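PDB 6RBN: Afp3 from Serratia entomophila, which probably forms part of the contractile sheath around the inner tube of the anti-feeding prophage injection system. Local coordinates for residues 52-55 with 56-60; 23-26 with 27-30. All blocks are in the same frame, centred on the assembly; numbering follows the deposited sequence.

Interaction 1. Residues 52-55 with 56-60; sequences SWLD and YTILF
The carbonyl of Trp53 accepts the amide of Thr57 (N to O 3.2 Å) and that of Asp55 accepts Leu59 N, two i to i+4 bonds of the short helix 53-59, whose first turn is more weakly bonded. On one side of this helix the indole of Trp53 and the ring of Tyr56 lie close together. Both residues carry CG anti to the backbone N (chi1 179° and 180°), which sends the two rings off the same side. They meet obliquely, with planes at 32° and centroids 5.0 Å apart, and Trp53 CZ3 comes 3.5 Å from Tyr56 CD2. Thr57 CG2 sits over the same indole face, 4.0 Å from the centroid of the five-membered ring, a CH-pi contact near its NE1 corner. The other branch of Thr57 turns back on the helix: OG1 donates to Leu54 O at 3.0 Å, from above the carbonyl plane. Leu54 O also receives a weak bond from Ile58 N. Trp53 and Tyr56 are buried against helix 111-120, while Leu54 and Ile58 pack on Met319 and Thr320 of the Afp2 chain. The helix therefore has two apolar sides put to different uses: aromatic groups join it to its own subunit, aliphatic ones to the Afp2 chain, and the threonine hydroxyl is satisfied by the helix backbone itself.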
loop_
_atom_site.group_PDB
_atom_site.type_symbol
_atom_site.label_atom_id
_atom_site.label_comp_id
_atom_site.label_asym_id
_atom_site.label_seq_id
_atom_site.Cartn_x
_atom_site.Cartn_y
_atom_site.Cartn_z
ATOM N N SER D 52 -8.164 64.030 13.372
ATOM C CA SER D 52 -7.597 64.094 14.709
ATOM C C SER D 52 -7.668 65.534 15.189
ATOM O O SER D 52 -8.135 66.422 14.476
ATOM C CB SER D 52 -6.159 63.574 14.727
ATOM O OG SER D 52 -5.307 64.409 13.967
ATOM N N TRP D 53 -7.195 65.768 16.415
ATOM C CA TRP D 53 -7.150 67.132 16.933
ATOM C C TRP D 53 -6.083 67.956 16.223
ATOM O O TRP D 53 -6.207 69.179 16.109
ATOM C CB TRP D 53 -6.907 67.117 18.440
ATOM C CG TRP D 53 -6.816 68.483 19.030
ATOM C CD1 TRP D 53 -5.686 69.123 19.435
ATOM C CD2 TRP D 53 -7.892 69.398 19.245
ATOM N NE1 TRP D 53 -5.994 70.372 19.906
ATOM C CE2 TRP D 53 -7.343 70.566 19.800
ATOM C CE3 TRP D 53 -9.270 69.339 19.032
ATOM C CZ2 TRP D 53 -8.118 71.665 20.143
ATOM C CZ3 TRP D 53 -10.039 70.429 19.374
ATOM C CH2 TRP D 53 -9.464 71.575 19.922
ATOM N N LEU D 54 -5.033 67.296 15.731
ATOM C CA LEU D 54 -4.000 67.988 14.968
ATOM C C LEU D 54 -4.543 68.498 13.638
ATOM O O LEU D 54 -4.083 69.523 13.125
ATOM C CB LEU D 54 -2.818 67.051 14.737
ATOM C CG LEU D 54 -1.517 67.614 14.174
ATOM C CD1 LEU D 54 -1.208 68.980 14.757
ATOM C CD2 LEU D 54 -0.401 66.670 14.490
ATOM N N ASP D 55 -5.518 67.793 13.062
ATOM C CA ASP D 55 -6.134 68.262 11.827
ATOM C C ASP D 55 -7.035 69.461 12.082
ATOM O O ASP D 55 -7.240 70.294 11.194
ATOM C CB ASP D 55 -6.922 67.132 11.167
ATOM C CG ASP D 55 -6.026 66.043 10.616
ATOM O OD1 ASP D 55 -4.872 66.349 10.247
ATOM O OD2 ASP D 55 -6.475 64.879 10.542
ATOM N N TYR D 56 -7.589 69.563 13.292
ATOM C CA TYR D 56 -8.440 70.701 13.622
ATOM C C TYR D 56 -7.623 71.974 13.791
ATOM O O TYR D 56 -8.064 73.058 13.396
ATOM C CB TYR D 56 -9.241 70.409 14.890
ATOM C CG TYR D 56 -10.148 71.543 15.306
ATOM C CD1 TYR D 56 -11.314 71.814 14.610
ATOM C CD2 TYR D 56 -9.837 72.338 16.400
ATOM C CE1 TYR D 56 -12.144 72.845 14.989
ATOM C CE2 TYR D 56 -10.661 73.372 16.782
ATOM C CZ TYR D 56 -11.811 73.620 16.073
ATOM O OH TYR D 56 -12.635 74.649 16.453
ATOM N N THR D 57 -6.429 71.866 14.378
ATOM C CA THR D 57 -5.620 73.050 14.630
ATOM C C THR D 57 -5.004 73.619 13.361
ATOM O O THR D 57 -4.626 74.794 13.347
ATOM C CB THR D 57 -4.517 72.731 15.633
ATOM O OG1 THR D 57 -3.667 71.709 15.100
ATOM C CG2 THR D 57 -5.115 72.250 16.937
ATOM N N ILE D 58 -4.896 72.823 12.301
ATOM C CA ILE D 58 -4.332 73.322 11.053
ATOM C C ILE D 58 -5.414 73.943 10.182
ATOM O O ILE D 58 -5.215 75.008 9.588
ATOM C CB ILE D 58 -3.591 72.181 10.331
ATOM C CG1 ILE D 58 -2.423 71.698 11.185
ATOM C CG2 ILE D 58 -3.085 72.623 8.971
ATOM C CD1 ILE D 58 -1.797 70.439 10.680
ATOM N N LEU D 59 -6.582 73.308 10.110
ATOM C CA LEU D 59 -7.637 73.788 9.225
ATOM C C LEU D 59 -8.446 74.906 9.869
ATOM O O LEU D 59 -8.793 75.890 9.208
ATOM C CB LEU D 59 -8.547 72.630 8.825
ATOM C CG LEU D 59 -7.876 71.548 7.983
ATOM C CD1 LEU D 59 -8.826 70.393 7.754
ATOM C CD2 LEU D 59 -7.412 72.122 6.666
ATOM N N PHE D 60 -8.759 74.774 11.151
ATOM C CA PHE D 60 -9.603 75.725 11.855
ATOM C C PHE D 60 -8.802 76.490 12.897
ATOM O O PHE D 60 -7.771 76.027 13.391
ATOM C CB PHE D 60 -10.773 75.011 12.532
ATOM C CG PHE D 60 -11.767 74.434 11.573
ATOM C CD1 PHE D 60 -12.797 75.208 11.076
ATOM C CD2 PHE D 60 -11.658 73.120 11.152
ATOM C CE1 PHE D 60 -13.712 74.681 10.191
ATOM C CE2 PHE D 60 -12.566 72.588 10.263
ATOM C CZ PHE D 60 -13.596 73.370 9.784
#

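Interaction 2. Residues 23-26 with 27-30; sequences SASA and TAVP
With chi1 at 66°, Ser25 holds its OG between its own backbone N and carbonyl carbon, and from there the hydroxyl faces Ala28 O across the bend at 3.4 Å. The backbone supplies the bend: Ser25 is extended, then Ala26 and Thr27 in succession take psi values near zero (-6° and -9°), and Ala28 and Val29 are extended again. As a result the chain turns through roughly a right angle, which brings Val29 near Ser25, its CG2 branch lying 4.2 Å from Ser25 O, a loose approach of a methyl to a carbonyl oxygen. At the corner, Thr27 CG2 lies 3.7 Å from Ala26 C, alongside the peptide that joins the two residues. The contact is thus a sparse one, made by a hydroxyl near a carbonyl and by methyl groups resting on backbone. Firmer bonds come from elsewhere in the chain. Thr27 OG1 is hydrogen-bonded to Asp282 OD2, and the hydroxyl of Thr154 bonds both Thr27 O and Val29 N, pinning the outgoing limb at two backbone atoms, two residues apart. Ala28 and Val29 are buried, their side chains resting on Leu155 and Pro125. The bend lies in the connection between strands 10-11 and 31-34, tied at its corner to helix 271-284 and leading through Pro30 directly into strand 31-34.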
loop_
_atom_site.group_PDB
_atom_site.type_symbol
_atom_site.label_atom_id
_atom_site.label_comp_id
_atom_site.label_asym_id
_atom_site.label_seq_id
_atom_site.Cartn_x
_atom_site.Cartn_y
_atom_site.Cartn_z
ATOM N N SER D 23 -9.201 57.641 18.419
ATOM C CA SER D 23 -9.517 56.237 18.247
ATOM C C SER D 23 -10.058 56.002 16.842
ATOM O O SER D 23 -10.195 56.923 16.036
ATOM C CB SER D 23 -10.520 55.778 19.306
ATOM O OG SER D 23 -11.781 56.385 19.107
ATOM N N ALA D 24 -10.367 54.744 16.544
ATOM C CA ALA D 24 -10.924 54.355 15.256
ATOM C C ALA D 24 -12.256 53.663 15.493
ATOM O O ALA D 24 -12.337 52.718 16.283
ATOM C CB ALA D 24 -9.967 53.438 14.494
ATOM N N SER D 25 -13.298 54.139 14.816
ATOM C CA SER D 25 -14.614 53.531 14.916
ATOM C C SER D 25 -15.351 53.745 13.604
ATOM O O SER D 25 -15.076 54.695 12.871
ATOM C CB SER D 25 -15.420 54.111 16.081
ATOM O OG SER D 25 -15.723 55.476 15.856
ATOM N N ALA D 26 -16.290 52.847 13.319
ATOM C CA ALA D 26 -17.073 52.917 12.098
ATOM C C ALA D 26 -18.563 53.078 12.340
ATOM O O ALA D 26 -19.311 53.269 11.374
ATOM C CB ALA D 26 -16.842 51.664 11.240
ATOM N N THR D 27 -19.019 53.009 13.587
ATOM C CA THR D 27 -20.434 53.100 13.899
ATOM C C THR D 27 -20.830 54.422 14.537
ATOM O O THR D 27 -22.027 54.683 14.683
ATOM C CB THR D 27 -20.841 51.955 14.833
ATOM O OG1 THR D 27 -20.100 52.051 16.053
ATOM C CG2 THR D 27 -20.554 50.616 14.185
ATOM N N ALA D 28 -19.865 55.257 14.917
ATOM C CA ALA D 28 -20.148 56.555 15.533
ATOM C C ALA D 28 -19.271 57.590 14.835
ATOM O O ALA D 28 -18.146 57.854 15.265
ATOM C CB ALA D 28 -19.901 56.521 17.032
ATOM N N VAL D 29 -19.788 58.163 13.757
ATOM C CA VAL D 29 -19.125 59.233 13.026
ATOM C C VAL D 29 -20.060 60.437 13.010
ATOM O O VAL D 29 -21.029 60.475 12.249
ATOM C CB VAL D 29 -18.751 58.798 11.597
ATOM C CG1 VAL D 29 -18.066 59.928 10.861
ATOM C CG2 VAL D 29 -17.866 57.567 11.614
ATOM N N PRO D 30 -19.813 61.436 13.850
ATOM C CA PRO D 30 -20.757 62.540 14.010
ATOM C C PRO D 30 -20.495 63.710 13.063
ATOM O O PRO D 30 -19.478 63.777 12.376
ATOM C CB PRO D 30 -20.527 62.966 15.463
ATOM C CG PRO D 30 -19.114 62.635 15.705
ATOM C CD PRO D 30 -18.812 61.408 14.927
#

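How the interactions relate
Residues 23-30 precede residues 52-60 in the chain, with strands 31-34 and 48-49 between them. The centres of the two interactions are 17 Å apart and their nearest atoms about 8 Å apart, so the two do not touch. Interaction 1 is peripheral, 21 Å from the centre of the chain, and faces the Afp2 chain; interaction 2 is 9 Å from that centre and is not touched by any other protein chain. They differ in kind as well: residues 52-60 are organised by a helix and its aromatic side, whereas residues 23-30 form an irregular bend held mainly by partners elsewhere in its own subunit.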